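Long-range contacts in 6-phosphogluconate dehydrogenase, NAD-binding (Mycolicibacterium smegmatis MC2 155, PDB 6SMT), which reduces imines to amines of the S configuration, with NADPH bound at its Rossmann-type domain as the probable hydride donor: residues B[76-84]-B[106-114]; B[88-99]-B[117-126]. All coordinates share one frame; numbering follows the deposited sequence.

Both contacts lie in the Rossmann-type domain, on the same side of the chain's centre, with their own centres about 9 Å apart. Their segments alternate along the chain: helix 77-87, strand 95-98, helix 104-116, strand 120-126. Contact 1 pairs the two helices, which run side by side on one face of the central, mixed sheet; contact 2 pairs the two strands beneath them, parallel neighbours in that sheet. The layers meet where His-77 packs on Tyr-121, Ala-107 on Asp-123 and Val-114 on Arg-120. Each contact also reaches NADPH, so the two border opposite ends of the cofactor, contact 1 its adenine and contact 2 its nicotinamide.

Contact 1 of 2, residues B[76-84]-B[106-114]; sequences DHDAVDAIL and RARRTAKLV. With NDP (NADPH dihydro-nicotinamide-adenine-dinucleotide phosphate), chain L.
His-77 begins the contact from the first turn of helix 77-87, its CB lying 3.8 Å from CB of Arg-106 on helix 104-116. The imidazole, turned at 83° to the Arg-106 guanidinium, points its ND1 at Thr-110; ND1 donates to Thr-110 OG1 over 2.7 Å, with the acceptor nearly in the ring plane. Asp-78 follows at the exposed margin. Its OD1 takes both terminal nitrogens of Arg-106, NH2 at 2.7 Å and NH1 at 2.9 Å, an end-on salt bridge onto one oxygen, both donors arriving from the same face of the carboxylate. Bends at chi2 and chi3 (-53° and -63°) fold the arginine back to reach it. Ala-79 faces the other way, and its CB lies against the adenine of NADPH, 3.5 Å from C5A. Val-80 covers one face of the His-77 ring with CG2 and meets the methyl of Thr-110 with CG1. Asp-81 enters as a knob among Arg-106, Arg-109, Thr-110 and Leu-113. Its OD1 accepts the Thr-110 hydroxyl through the syn lone pair at 2.6 Å, while OD2 makes a long, weak salt bridge to Arg-106 NH2 and receives two waters, which lead on to Arg-106 NE and O and to Arg-109 NH1. Arg-109 NH1 lies over one face of the Arg-106 guanidinium. Leu-84 closes the row, its CD1 3.7 Å from Thr-110 CG2 and 3.8 Å from Val-114 CG2. Thr-110 OG1 thus accepts from the imidazole and donates to the carboxylate, two bonds that fix the hydroxyl's rotation and pair polar atoms of three buried side chains, while the acidic pair Asp-78 and Asp-81 probably offsets much of the charge of the two neighbouring arginines.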
# COMPACT_ATOMS: atom_id res chain seq x y z
N ASP B 76 -6.59 3.10 23.30
CA ASP B 76 -7.91 3.38 22.75
C ASP B 76 -8.69 4.30 23.68
O ASP B 76 -8.16 4.73 24.72
CB ASP B 76 -8.68 2.09 22.48
CG ASP B 76 -9.02 1.26 23.75
OD1 ASP B 76 -8.87 1.71 24.86
OD2 ASP B 76 -9.39 0.00 23.61
N HIS B 77 -9.94 4.66 23.32
CA HIS B 77 -10.77 5.57 24.11
C HIS B 77 -11.34 4.86 25.34
O HIS B 77 -11.67 5.61 26.23
CB HIS B 77 -11.75 6.36 23.28
CG HIS B 77 -11.10 7.54 22.65
ND1 HIS B 77 -11.48 8.85 22.97
CD2 HIS B 77 -9.98 7.66 21.85
CE1 HIS B 77 -10.69 9.73 22.33
NE2 HIS B 77 -9.76 9.02 21.62
N ASP B 78 -11.39 3.54 25.41
CA ASP B 78 -11.76 2.95 26.73
C ASP B 78 -10.67 3.32 27.75
O ASP B 78 -10.99 3.76 28.89
CB ASP B 78 -11.96 1.45 26.67
CG ASP B 78 -13.29 1.07 26.01
OD1 ASP B 78 -14.23 1.84 26.02
OD2 ASP B 78 -13.36 -0.06 25.64
N ALA B 79 -9.40 3.30 27.35
CA ALA B 79 -8.30 3.72 28.23
C ALA B 79 -8.36 5.20 28.44
O ALA B 79 -8.20 5.67 29.59
CB ALA B 79 -7.01 3.28 27.64
N VAL B 80 -8.53 6.04 27.41
CA VAL B 80 -8.65 7.49 27.62
C VAL B 80 -9.71 7.80 28.67
O VAL B 80 -9.44 8.61 29.54
CB VAL B 80 -8.99 8.23 26.30
CG1 VAL B 80 -9.28 9.70 26.50
CG2 VAL B 80 -7.85 8.08 25.31
N ASP B 81 -10.89 7.21 28.48
CA ASP B 81 -12.04 7.59 29.32
C ASP B 81 -11.81 7.07 30.75
O ASP B 81 -12.20 7.80 31.70
CB ASP B 81 -13.31 7.06 28.71
CG ASP B 81 -13.65 7.78 27.39
OD1 ASP B 81 -13.04 8.86 27.07
OD2 ASP B 81 -14.63 7.32 26.71
N ALA B 82 -11.12 5.96 30.91
CA ALA B 82 -10.79 5.47 32.27
C ALA B 82 -9.80 6.45 32.93
O ALA B 82 -9.90 6.74 34.19
CB ALA B 82 -10.23 4.08 32.22
N ILE B 83 -8.83 6.99 32.20
CA ILE B 83 -7.87 7.96 32.75
C ILE B 83 -8.60 9.25 33.09
O ILE B 83 -8.39 9.80 34.18
CB ILE B 83 -6.72 8.17 31.77
CG1 ILE B 83 -5.89 6.91 31.65
CG2 ILE B 83 -5.91 9.41 32.09
CD1 ILE B 83 -4.98 6.92 30.38
N LEU B 84 -9.46 9.76 32.23
CA LEU B 84 -10.16 11.02 32.50
C LEU B 84 -11.12 10.79 33.68
O LEU B 84 -11.21 11.72 34.51
CB LEU B 84 -10.89 11.44 31.24
CG LEU B 84 -9.97 11.89 30.11
CD1 LEU B 84 -10.82 12.15 28.86
CD2 LEU B 84 -9.15 13.12 30.48
N ARG B 106 -16.36 7.70 19.44
CA ARG B 106 -15.60 7.69 20.70
C ARG B 106 -14.95 9.07 20.90
O ARG B 106 -14.82 9.51 22.02
CB ARG B 106 -14.62 6.55 20.77
CG ARG B 106 -15.32 5.20 20.85
CD ARG B 106 -16.36 5.03 21.95
NE ARG B 106 -15.72 5.16 23.22
CZ ARG B 106 -15.30 4.18 24.00
NH1 ARG B 106 -15.49 2.95 23.60
NH2 ARG B 106 -14.60 4.40 25.11
N ALA B 107 -14.47 9.72 19.87
CA ALA B 107 -13.89 11.06 20.04
C ALA B 107 -14.95 12.04 20.53
O ALA B 107 -14.67 12.84 21.42
CB ALA B 107 -13.32 11.48 18.74
N ARG B 108 -16.15 11.96 19.98
CA ARG B 108 -17.27 12.85 20.42
C ARG B 108 -17.67 12.53 21.86
O ARG B 108 -17.94 13.44 22.62
CB ARG B 108 -18.44 12.68 19.45
CG ARG B 108 -18.20 13.14 18.02
CD ARG B 108 -19.36 12.76 17.05
NE ARG B 108 -19.00 13.03 15.68
CZ ARG B 108 -18.88 12.18 14.76
NH1 ARG B 108 -19.34 10.92 14.92
NH2 ARG B 108 -18.47 12.62 13.59
N ARG B 109 -17.66 11.28 22.24
CA ARG B 109 -18.01 10.89 23.61
C ARG B 109 -17.00 11.47 24.56
O ARG B 109 -17.36 12.01 25.63
CB ARG B 109 -18.04 9.37 23.72
CG ARG B 109 -18.57 8.87 25.06
CD ARG B 109 -18.30 7.43 25.34
NE ARG B 109 -18.90 6.53 24.40
CZ ARG B 109 -18.87 5.22 24.57
NH1 ARG B 109 -18.29 4.68 25.63
NH2 ARG B 109 -19.42 4.43 23.66
N THR B 110 -15.72 11.30 24.25
CA THR B 110 -14.68 11.84 25.13
C THR B 110 -14.77 13.38 25.20
O THR B 110 -14.58 13.94 26.28
CB THR B 110 -13.29 11.36 24.62
OG1 THR B 110 -13.25 9.92 24.70
CG2 THR B 110 -12.18 11.94 25.45
N ALA B 111 -15.08 14.07 24.11
CA ALA B 111 -15.26 15.52 24.12
C ALA B 111 -16.31 15.91 25.16
O ALA B 111 -16.08 16.83 25.94
CB ALA B 111 -15.64 15.99 22.76
N LYS B 112 -17.40 15.13 25.21
CA LYS B 112 -18.47 15.48 26.15
C LYS B 112 -18.04 15.13 27.56
O LYS B 112 -18.38 15.94 28.51
CB LYS B 112 -19.76 14.79 25.78
CG LYS B 112 -20.43 15.36 24.52
CD LYS B 112 -21.80 14.82 24.23
CE LYS B 112 -22.37 15.31 22.91
NZ LYS B 112 -21.80 14.56 21.76
N LEU B 113 -17.32 14.06 27.80
CA LEU B 113 -16.79 13.77 29.15
C LEU B 113 -15.92 14.90 29.66
O LEU B 113 -16.03 15.33 30.83
CB LEU B 113 -16.02 12.45 29.19
CG LEU B 113 -16.86 11.21 28.90
CD1 LEU B 113 -16.02 9.94 28.91
CD2 LEU B 113 -18.02 11.10 29.91
N VAL B 114 -15.05 15.42 28.81
CA VAL B 114 -14.21 16.57 29.20
C VAL B 114 -15.09 17.79 29.46
O VAL B 114 -14.79 18.56 30.47
CB VAL B 114 -13.10 16.78 28.15
CG1 VAL B 114 -12.29 18.05 28.44
CG2 VAL B 114 -12.19 15.57 28.14
PA NDP L . -0.29 1.43 22.62
O1A NDP L . -1.34 1.72 21.59
O2A NDP L . 0.32 0.06 22.71
O5B NDP L . -0.83 1.89 24.03
C5B NDP L . 0.05 1.68 25.16
C4B NDP L . -0.25 2.74 26.19
O4B NDP L . -1.64 2.67 26.63
C3B NDP L . 0.59 2.55 27.47
O3B NDP L . 0.88 3.79 28.08
C2B NDP L . -0.36 1.74 28.32
O2B NDP L . -0.17 1.76 29.73
C1B NDP L . -1.63 2.51 28.03
N9A NDP L . -2.86 1.82 28.42
C8A NDP L . -3.42 0.69 27.86
N7A NDP L . -4.54 0.34 28.44
C5A NDP L . -4.74 1.27 29.45
C6A NDP L . -5.72 1.44 30.45
N6A NDP L . -6.82 0.69 30.56
N1A NDP L . -5.57 2.48 31.30
C2A NDP L . -4.51 3.28 31.19
N3A NDP L . -3.51 3.21 30.30
C4A NDP L . -3.68 2.17 29.47
O3 NDP L . 0.97 2.42 22.51
PN NDP L . 1.62 3.41 21.50
O1N NDP L . 2.48 4.32 22.27
O2N NDP L . 2.25 2.65 20.39
O5D NDP L . 0.40 4.20 20.82
C5D NDP L . -0.40 5.10 21.59
C4D NDP L . -1.48 5.61 20.66
O4D NDP L . -0.83 6.36 19.60
C3D NDP L . -2.36 4.55 19.99
O3D NDP L . -3.73 4.93 19.95
C2D NDP L . -1.79 4.50 18.58
O2D NDP L . -2.70 4.08 17.57
C1D NDP L . -1.30 5.90 18.34
N1N NDP L . -0.18 5.99 17.38
C2N NDP L . 0.95 5.25 17.57
C3N NDP L . 1.96 5.24 16.66
C7N NDP L . 3.19 4.45 16.84
O7N NDP L . 4.01 4.50 15.90
N7N NDP L . 3.42 3.74 17.93
C4N NDP L . 1.84 6.01 15.44
C5N NDP L . 0.65 6.82 15.31
C6N NDP L . -0.28 6.84 16.25
P2B NDP L . 0.95 0.75 30.34
O1X NDP L . 0.65 0.78 31.87
O2X NDP L . 0.66 -0.63 29.75
O3X NDP L . 2.31 1.21 29.98
O HOH W 1 -14.95 7.65 24.18
O HOH W 2 -16.55 5.89 27.76

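Contact 2 of 2, residues B[88-99]-B[117-126]; sequences GDAPAGRTVIGL and VGGRYLDGAI. With NDP (NADPH dihydro-nicotinamide-adenine-dinucleotide phosphate), chain L.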
# COMPACT_ATOMS: atom_id res chain seq x y z
N GLY B 88 -11.04 13.01 37.54
CA GLY B 88 -12.17 13.73 38.14
C GLY B 88 -12.27 15.16 37.63
O GLY B 88 -12.37 15.38 36.40
N ASP B 89 -12.19 16.17 38.51
CA ASP B 89 -12.40 17.59 38.11
C ASP B 89 -11.10 18.27 37.69
O ASP B 89 -11.13 19.47 37.36
CB ASP B 89 -13.06 18.38 39.25
CG ASP B 89 -14.44 17.83 39.55
OD1 ASP B 89 -15.22 17.66 38.58
OD2 ASP B 89 -14.74 17.61 40.79
N ALA B 90 -9.97 17.53 37.64
CA ALA B 90 -8.65 18.13 37.28
C ALA B 90 -8.69 18.81 35.94
O ALA B 90 -8.01 19.83 35.76
CB ALA B 90 -7.52 17.13 37.34
N PRO B 91 -9.43 18.30 34.91
CA PRO B 91 -9.46 19.05 33.67
C PRO B 91 -10.13 20.40 33.63
O PRO B 91 -10.08 21.12 32.66
CB PRO B 91 -10.16 18.11 32.69
CG PRO B 91 -10.05 16.75 33.29
CD PRO B 91 -10.14 17.01 34.79
N ALA B 92 -10.79 20.80 34.77
CA ALA B 92 -11.58 22.04 34.75
C ALA B 92 -10.68 23.21 34.34
O ALA B 92 -9.61 23.38 34.98
CB ALA B 92 -12.21 22.28 36.15
N GLY B 93 -11.10 24.02 33.40
CA GLY B 93 -10.34 25.21 33.00
C GLY B 93 -9.06 24.88 32.22
O GLY B 93 -8.29 25.79 31.96
N ARG B 94 -8.88 23.61 31.85
CA ARG B 94 -7.68 23.22 31.09
C ARG B 94 -8.13 22.62 29.77
O ARG B 94 -9.29 22.45 29.52
CB ARG B 94 -6.93 22.18 31.91
CG ARG B 94 -6.39 22.73 33.24
CD ARG B 94 -5.71 21.71 34.12
NE ARG B 94 -5.61 22.25 35.49
CZ ARG B 94 -4.70 23.08 35.89
NH1 ARG B 94 -3.65 23.33 35.12
NH2 ARG B 94 -4.76 23.58 37.13
N THR B 95 -7.17 22.30 28.93
CA THR B 95 -7.42 21.69 27.60
C THR B 95 -6.89 20.29 27.60
O THR B 95 -5.74 20.05 27.99
CB THR B 95 -6.71 22.48 26.49
OG1 THR B 95 -7.29 23.79 26.51
CG2 THR B 95 -6.97 21.86 25.12
N VAL B 96 -7.69 19.32 27.14
CA VAL B 96 -7.27 17.92 27.00
C VAL B 96 -7.29 17.64 25.50
O VAL B 96 -8.26 18.02 24.81
CB VAL B 96 -8.26 16.98 27.68
CG1 VAL B 96 -7.97 15.53 27.36
CG2 VAL B 96 -8.24 17.24 29.19
N ILE B 97 -6.23 17.02 24.98
CA ILE B 97 -6.22 16.57 23.57
C ILE B 97 -6.09 15.07 23.59
O ILE B 97 -5.08 14.50 24.06
CB ILE B 97 -5.10 17.23 22.76
CG1 ILE B 97 -5.26 18.75 22.83
CG2 ILE B 97 -5.11 16.71 21.35
CD1 ILE B 97 -4.24 19.51 21.99
N GLY B 98 -7.05 14.38 23.00
CA GLY B 98 -7.00 12.94 22.83
C GLY B 98 -6.12 12.66 21.64
O GLY B 98 -6.34 13.24 20.58
N LEU B 99 -5.13 11.81 21.81
CA LEU B 99 -4.24 11.36 20.71
C LEU B 99 -4.24 9.86 20.74
O LEU B 99 -3.16 9.22 20.61
CB LEU B 99 -2.82 11.97 20.88
CG LEU B 99 -2.76 13.45 20.74
CD1 LEU B 99 -1.32 13.90 21.07
CD2 LEU B 99 -3.16 13.95 19.38
N VAL B 117 -16.79 18.23 32.95
CA VAL B 117 -16.00 18.62 34.13
C VAL B 117 -15.31 19.95 33.90
O VAL B 117 -14.46 20.27 34.72
CB VAL B 117 -15.03 17.54 34.58
CG1 VAL B 117 -15.71 16.23 34.96
CG2 VAL B 117 -13.99 17.32 33.46
N GLY B 118 -15.77 20.71 32.92
CA GLY B 118 -15.38 22.09 32.68
C GLY B 118 -14.03 22.21 32.01
O GLY B 118 -13.49 23.29 31.93
N GLY B 119 -13.63 21.13 31.31
CA GLY B 119 -12.45 21.22 30.42
C GLY B 119 -12.87 21.53 28.99
O GLY B 119 -14.09 21.56 28.64
N ARG B 120 -11.87 21.73 28.15
CA ARG B 120 -11.94 22.00 26.68
C ARG B 120 -11.31 20.75 26.03
O ARG B 120 -10.45 20.12 26.71
CB ARG B 120 -11.22 23.34 26.48
CG ARG B 120 -12.05 24.54 26.96
CD ARG B 120 -11.50 25.89 26.57
NE ARG B 120 -10.18 26.06 27.12
CZ ARG B 120 -9.31 26.96 26.73
NH1 ARG B 120 -9.61 27.76 25.73
NH2 ARG B 120 -8.13 27.06 27.32
N TYR B 121 -11.77 20.37 24.84
CA TYR B 121 -11.21 19.15 24.21
C TYR B 121 -10.91 19.41 22.76
O TYR B 121 -11.75 19.96 22.04
CB TYR B 121 -12.22 18.00 24.32
CG TYR B 121 -11.70 16.68 23.80
CD1 TYR B 121 -10.78 15.95 24.50
CD2 TYR B 121 -12.15 16.17 22.63
CE1 TYR B 121 -10.34 14.74 24.05
CE2 TYR B 121 -11.75 14.93 22.16
CZ TYR B 121 -10.77 14.23 22.84
OH TYR B 121 -10.33 13.00 22.41
N LEU B 122 -9.76 18.92 22.31
CA LEU B 122 -9.51 18.70 20.88
C LEU B 122 -9.31 17.21 20.71
O LEU B 122 -8.68 16.58 21.57
CB LEU B 122 -8.29 19.43 20.31
CG LEU B 122 -8.37 20.91 20.38
CD1 LEU B 122 -7.00 21.51 20.02
CD2 LEU B 122 -9.43 21.44 19.45
N ASP B 123 -9.71 16.63 19.59
CA ASP B 123 -9.32 15.25 19.24
C ASP B 123 -8.23 15.32 18.20
O ASP B 123 -8.26 16.20 17.31
CB ASP B 123 -10.51 14.47 18.66
CG ASP B 123 -10.19 12.96 18.73
OD1 ASP B 123 -9.93 12.48 19.88
OD2 ASP B 123 -10.06 12.29 17.63
N GLY B 124 -7.23 14.46 18.30
CA GLY B 124 -6.15 14.44 17.33
C GLY B 124 -5.78 13.02 16.93
O GLY B 124 -6.15 12.07 17.60
N ALA B 125 -5.20 12.90 15.76
CA ALA B 125 -4.77 11.63 15.19
C ALA B 125 -3.37 11.83 14.63
O ALA B 125 -3.15 12.66 13.72
CB ALA B 125 -5.71 11.18 14.13
N ILE B 126 -2.44 11.07 15.16
CA ILE B 126 -1.04 11.06 14.71
C ILE B 126 -0.88 10.07 13.57
O ILE B 126 -1.25 8.90 13.70
CB ILE B 126 -0.09 10.68 15.87
CG1 ILE B 126 -0.27 11.61 17.08
CG2 ILE B 126 1.38 10.68 15.36
CD1 ILE B 126 0.31 11.01 18.32
PA NDP L . -0.29 1.43 22.62
O1A NDP L . -1.34 1.72 21.59
O2A NDP L . 0.32 0.06 22.71
O5B NDP L . -0.83 1.89 24.03
C5B NDP L . 0.05 1.68 25.16
C4B NDP L . -0.25 2.74 26.19
O4B NDP L . -1.64 2.67 26.63
C3B NDP L . 0.59 2.55 27.47
O3B NDP L . 0.88 3.79 28.08
C2B NDP L . -0.36 1.74 28.32
O2B NDP L . -0.17 1.76 29.73
C1B NDP L . -1.63 2.51 28.03
N9A NDP L . -2.86 1.82 28.42
C8A NDP L . -3.42 0.69 27.86
N7A NDP L . -4.54 0.34 28.44
C5A NDP L . -4.74 1.27 29.45
C6A NDP L . -5.72 1.44 30.45
N6A NDP L . -6.82 0.69 30.56
N1A NDP L . -5.57 2.48 31.30
C2A NDP L . -4.51 3.28 31.19
N3A NDP L . -3.51 3.21 30.30
C4A NDP L . -3.68 2.17 29.47
O3 NDP L . 0.97 2.42 22.51
PN NDP L . 1.62 3.41 21.50
O1N NDP L . 2.48 4.32 22.27
O2N NDP L . 2.25 2.65 20.39
O5D NDP L . 0.40 4.20 20.82
C5D NDP L . -0.40 5.10 21.59
C4D NDP L . -1.48 5.61 20.66
O4D NDP L . -0.83 6.36 19.60
C3D NDP L . -2.36 4.55 19.99
O3D NDP L . -3.73 4.93 19.95
C2D NDP L . -1.79 4.50 18.58
O2D NDP L . -2.70 4.08 17.57
C1D NDP L . -1.30 5.90 18.34
N1N NDP L . -0.18 5.99 17.38
C2N NDP L . 0.95 5.25 17.57
C3N NDP L . 1.96 5.24 16.66
C7N NDP L . 3.19 4.45 16.84
O7N NDP L . 4.01 4.50 15.90
N7N NDP L . 3.42 3.74 17.93
C4N NDP L . 1.84 6.01 15.44
C5N NDP L . 0.65 6.82 15.31
C6N NDP L . -0.28 6.84 16.25
P2B NDP L . 0.95 0.75 30.34
O1X NDP L . 0.65 0.78 31.87
O2X NDP L . 0.66 -0.63 29.75
O3X NDP L . 2.31 1.21 29.98
O HOH W 3 -15.25 20.26 37.36
O HOH W 4 -10.51 25.14 29.55
O HOH W 5 -2.69 9.25 17.54
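With CG placed opposite the backbone N (chi1 -175°), the side chain of Tyr-121 leans over the neighbouring strand, and its ring passes obliquely by Val-96 O and the amide of Gly-98, bringing OH to 3.4 Å from Gly-98 CA. Asp-123 has a similar torsion (chi1 -162°), and the tyrosine, reaching forward along its own strand, brings its OH to Asp-123 OD1, which accepts it at 2.6 Å through the anti lone pair. The phenol lies close over Gly-98, which has no side chain there. On the same face, Val-96 CG1 packs against ring atom CD1 of Tyr-121 at 4.0 Å, and helices 77-87 and 104-116 cover this side. The other face carries Ile-97 and Leu-122, lying side by side and pointing the same way, with Thr-95 beyond them over one face of the Arg-120 guanidinium. The polar ends of that last pair are held elsewhere: Thr-95 OG1 by His-152 and Arg-120 by a salt bridge to Glu-151.

Backbone bonds zip the strands in parallel register: Arg-120 N to Arg-94 O, Val-96 N to Arg-120 O, Leu-122 N to Val-96 O, Gly-98 N to Leu-122 O, then Gly-124 N to Gly-98 O at 2.7 Å. Before the strands, Gly-93 N binds Gly-118 O at 2.9 Å, and Val-117 CG2 rests 4.0 Å from Pro-91 CG. At the far end Leu-99 CD2 lies on Gly-124, and Ile-126 O comes within 3.2 Å of the nicotinamide atom C5N. Joined by helix 104-116, these strands form a beta-alpha-beta crossover of the Rossmann fold, their carboxy-terminal ends bordering the NADPH site.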